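PDB 2O5U: thioesterase from Pseudomonas aeruginosa, which probably hydrolyses fatty acyl-CoA thioesters, as a putative thioesterase of the 4-hydroxybenzoyl-CoA thioesterase family with a hot-dog fold. Local coordinates for residues P6-R10 against E11-H15. Sequence-based numbering, arbitrary orientation.
Sequences PRPLR and EQYLH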
ATOM      1  N   PRO A   6      13.241  20.570  15.960  1.00 27.77           N
ATOM      2  CA  PRO A   6      13.265  20.126  17.368  1.00 27.93           C
ATOM      3  C   PRO A   6      12.441  18.862  17.555  1.00 28.68           C
ATOM      4  O   PRO A   6      11.287  18.814  17.101  1.00 28.79           O
ATOM      5  CB  PRO A   6      12.682  21.306  18.159  1.00 28.88           C
ATOM      6  CG  PRO A   6      12.379  22.415  17.164  1.00 28.46           C
ATOM      7  CD  PRO A   6      12.710  21.937  15.762  1.00 26.71           C
ATOM      8  N   ARG A   7      13.042  17.809  18.116  1.00 27.52           N
ATOM      9  CA  ARG A   7      12.315  16.550  18.271  1.00 28.34           C
ATOM     10  C   ARG A   7      11.291  16.627  19.398  1.00 27.74           C
ATOM     11  O   ARG A   7      11.655  16.915  20.517  1.00 27.09           O
ATOM     12  CB  ARG A   7      13.272  15.382  18.533  1.00 28.20           C
ATOM     13  CG  ARG A   7      13.633  14.655  17.315  1.00 29.89           C
ATOM     14  CD  ARG A   7      14.736  13.630  17.579  1.00 28.59           C
ATOM     15  NE  ARG A   7      14.235  12.269  17.546  1.00 27.56           N
ATOM     16  CZ  ARG A   7      15.057  11.226  17.599  1.00 30.67           C
ATOM     17  NH1 ARG A   7      14.613   9.972  17.523  1.00 26.59           N
ATOM     18  NH2 ARG A   7      16.367  11.471  17.702  1.00 30.20           N
ATOM     19  N   PRO A   8      10.004  16.378  19.093  1.00 27.50           N
ATOM     20  CA  PRO A   8       8.983  16.368  20.128  1.00 27.23           C
ATOM     21  C   PRO A   8       9.124  15.147  21.027  1.00 26.81           C
ATOM     22  O   PRO A   8       9.701  14.106  20.624  1.00 27.11           O
ATOM     23  CB  PRO A   8       7.678  16.269  19.334  1.00 27.39           C
ATOM     24  CG  PRO A   8       8.066  16.430  17.923  1.00 27.81           C
ATOM     25  CD  PRO A   8       9.439  16.065  17.776  1.00 27.63           C
ATOM     26  N   LEU A   9       8.627  15.294  22.241  1.00 26.32           N
ATOM     27  CA  LEU A   9       8.662  14.253  23.264  1.00 26.94           C
ATOM     28  C   LEU A   9       7.246  13.697  23.530  1.00 25.81           C
ATOM     29  O   LEU A   9       6.252  14.387  23.305  1.00 24.85           O
ATOM     30  CB  LEU A   9       9.225  14.837  24.570  1.00 27.67           C
ATOM     31  CG  LEU A   9      10.575  15.571  24.490  1.00 29.51           C
ATOM     32  CD1 LEU A   9      10.733  16.519  25.652  1.00 32.88           C
ATOM     33  CD2 LEU A   9      11.674  14.577  24.428  1.00 30.84           C
ATOM     34  N   ARG A  10       7.198  12.463  24.036  1.00 25.02           N
ATOM     35  CA  ARG A  10       5.960  11.729  24.335  1.00 25.64           C
ATOM     36  C   ARG A  10       4.950  12.525  25.133  1.00 24.02           C
ATOM     37  O   ARG A  10       3.749  12.440  24.867  1.00 23.38           O
ATOM     38  CB  ARG A  10       6.294  10.536  25.210  1.00 26.49           C
ATOM     39  CG  ARG A  10       6.644   9.299  24.549  1.00 29.64           C
ATOM     40  CD  ARG A  10       6.688   8.281  25.646  1.00 32.52           C
ATOM     41  NE  ARG A  10       5.374   7.666  25.760  1.00 36.34           N
ATOM     42  CZ  ARG A  10       4.975   6.671  24.978  1.00 36.50           C
ATOM     43  NH1 ARG A  10       5.811   6.193  24.053  1.00 38.67           N
ATOM     44  NH2 ARG A  10       3.764   6.148  25.141  1.00 36.84           N
ATOM     45  N   GLU A  11       5.437  13.274  26.125  1.00 23.41           N
ATOM     46  CA  GLU A  11       4.544  13.994  27.054  1.00 23.90           C
ATOM     47  C   GLU A  11       3.823  15.154  26.387  1.00 23.06           C
ATOM     48  O   GLU A  11       2.844  15.616  26.901  1.00 20.55           O
ATOM     49  CB  GLU A  11       5.256  14.430  28.347  1.00 26.17           C
ATOM     50  CG  GLU A  11       6.533  15.150  28.132  1.00 29.91           C
ATOM     51  CD  GLU A  11       7.795  14.272  28.285  1.00 34.25           C
ATOM     52  OE1 GLU A  11       7.850  13.099  27.884  1.00 31.95           O
ATOM     53  OE2 GLU A  11       8.778  14.810  28.831  1.00 37.59           O
ATOM     54  N   GLN A  12       4.276  15.570  25.203  1.00 23.21           N
ATOM     55  CA  GLN A  12       3.567  16.592  24.413  1.00 23.05           C
ATOM     56  C   GLN A  12       2.256  16.077  23.715  1.00 22.75           C
ATOM     57  O   GLN A  12       1.516  16.880  23.128  1.00 23.98           O
ATOM     58  CB  GLN A  12       4.513  17.200  23.339  1.00 22.47           C
ATOM     59  CG  GLN A  12       5.750  17.956  23.841  1.00 27.21           C
ATOM     60  CD  GLN A  12       6.759  18.266  22.700  1.00 28.61           C
ATOM     61  OE1 GLN A  12       7.963  17.999  22.815  1.00 35.18           O
ATOM     62  NE2 GLN A  12       6.264  18.842  21.608  1.00 34.83           N
ATOM     63  N   TYR A  13       1.972  14.775  23.782  1.00 20.74           N
ATOM     64  CA  TYR A  13       0.809  14.120  23.116  1.00 20.11           C
ATOM     65  C   TYR A  13      -0.124  13.549  24.163  1.00 21.58           C
ATOM     66  O   TYR A  13       0.339  13.148  25.240  1.00 22.01           O
ATOM     67  CB  TYR A  13       1.295  13.013  22.150  1.00 18.78           C
ATOM     68  CG  TYR A  13       2.163  13.665  21.076  1.00 16.56           C
ATOM     69  CD1 TYR A  13       3.521  13.841  21.274  1.00 15.78           C
ATOM     70  CD2 TYR A  13       1.590  14.210  19.937  1.00 18.75           C
ATOM     71  CE1 TYR A  13       4.312  14.509  20.310  1.00 19.20           C
ATOM     72  CE2 TYR A  13       2.346  14.893  18.968  1.00 18.93           C
ATOM     73  CZ  TYR A  13       3.698  15.051  19.169  1.00 20.28           C
ATOM     74  OH  TYR A  13       4.427  15.706  18.212  1.00 18.22           O
ATOM     75  N   LEU A  14      -1.410  13.477  23.861  1.00 22.18           N
ATOM     76  CA  LEU A  14      -2.426  13.168  24.895  1.00 23.92           C
ATOM     77  C   LEU A  14      -3.036  11.748  24.849  1.00 24.49           C
ATOM     78  O   LEU A  14      -3.554  11.214  25.883  1.00 25.26           O
ATOM     79  CB  LEU A  14      -3.527  14.206  24.880  1.00 24.83           C
ATOM     80  CG  LEU A  14      -3.204  15.487  25.659  1.00 25.96           C
ATOM     81  CD1 LEU A  14      -2.141  16.400  24.981  1.00 26.81           C
ATOM     82  CD2 LEU A  14      -4.487  16.277  25.895  1.00 29.40           C
ATOM     83  N   HIS A  15      -2.975  11.151  23.673  1.00 21.79           N
ATOM     84  CA  HIS A  15      -3.537   9.855  23.424  1.00 21.93           C
ATOM     85  C   HIS A  15      -2.555   9.029  22.582  1.00 21.78           C
ATOM     86  O   HIS A  15      -1.994   9.550  21.604  1.00 22.02           O
ATOM     87  CB  HIS A  15      -4.831  10.018  22.648  1.00 22.04           C
ATOM     88  CG  HIS A  15      -5.420   8.726  22.162  1.00 24.20           C
ATOM     89  ND1 HIS A  15      -6.158   7.889  22.977  1.00 26.73           N
ATOM     90  CD2 HIS A  15      -5.390   8.134  20.946  1.00 25.11           C
ATOM     91  CE1 HIS A  15      -6.547   6.837  22.282  1.00 25.60           C
ATOM     92  NE2 HIS A  15      -6.088   6.961  21.050  1.00 26.20           N
TER
HETATM   93  O   HOH W   1      10.422  19.062  22.570  1.00 49.45           O
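Leu-9 and Gln-12 are joined by a pair of hydrogen bonds running in opposite senses. The backbone amide Gln-12 N donates to Leu-9 O over 3.0 Å, while the Gln-12 side chain turns back so that its OE1 accepts from Leu-9 N at 2.8 Å. That return bond is nearly straight at the hydrogen (162°), yet the donor stands well above the amide plane, 64° out of it. With CG beside its backbone N (chi1 -63°) and an extended chain beyond, Gln-12 brings its amide to Pro-8 and the start of the turn. One water donates to both Gln-12 OE1 (2.7 Å) and Arg-7 O (3.2 Å), giving OE1 a second donor. A further backbone bond, Tyr-13 N to Arg-10 O at 3.1 Å, repeats the three-residue spacing.

Van der Waals packing sits beside these bonds. Pro-8 CB meets the Tyr-13 ring at its edge and in its plane, touching the hydroxyl oxygen Tyr-13 OH at 3.5 Å and making an apolar approach to Tyr-13 CE1 at 3.9 Å. The buried tyrosine also rests on Ala-102 and Ala-114 of the sheet. Leu-9 and Glu-11 lie alongside each other, pointing the same way, with the carboxylate oxygen Glu-11 OE1 in loose contact with Leu-9 CB at 4.0 Å.

The Arg-10 guanidinium extends to Glu-84, where NH1 forms a salt bridge with OE2, and makes cation-pi contacts with Phe-16 and Phe-104.

The two successive i to i+3 backbone bonds identify a short 3-10 turn, the Leu-9 N-H at its start bound by Gln-12 OE1, within the segment that leads into strand 15-19, outermost in the hot-dog sheet of this chain.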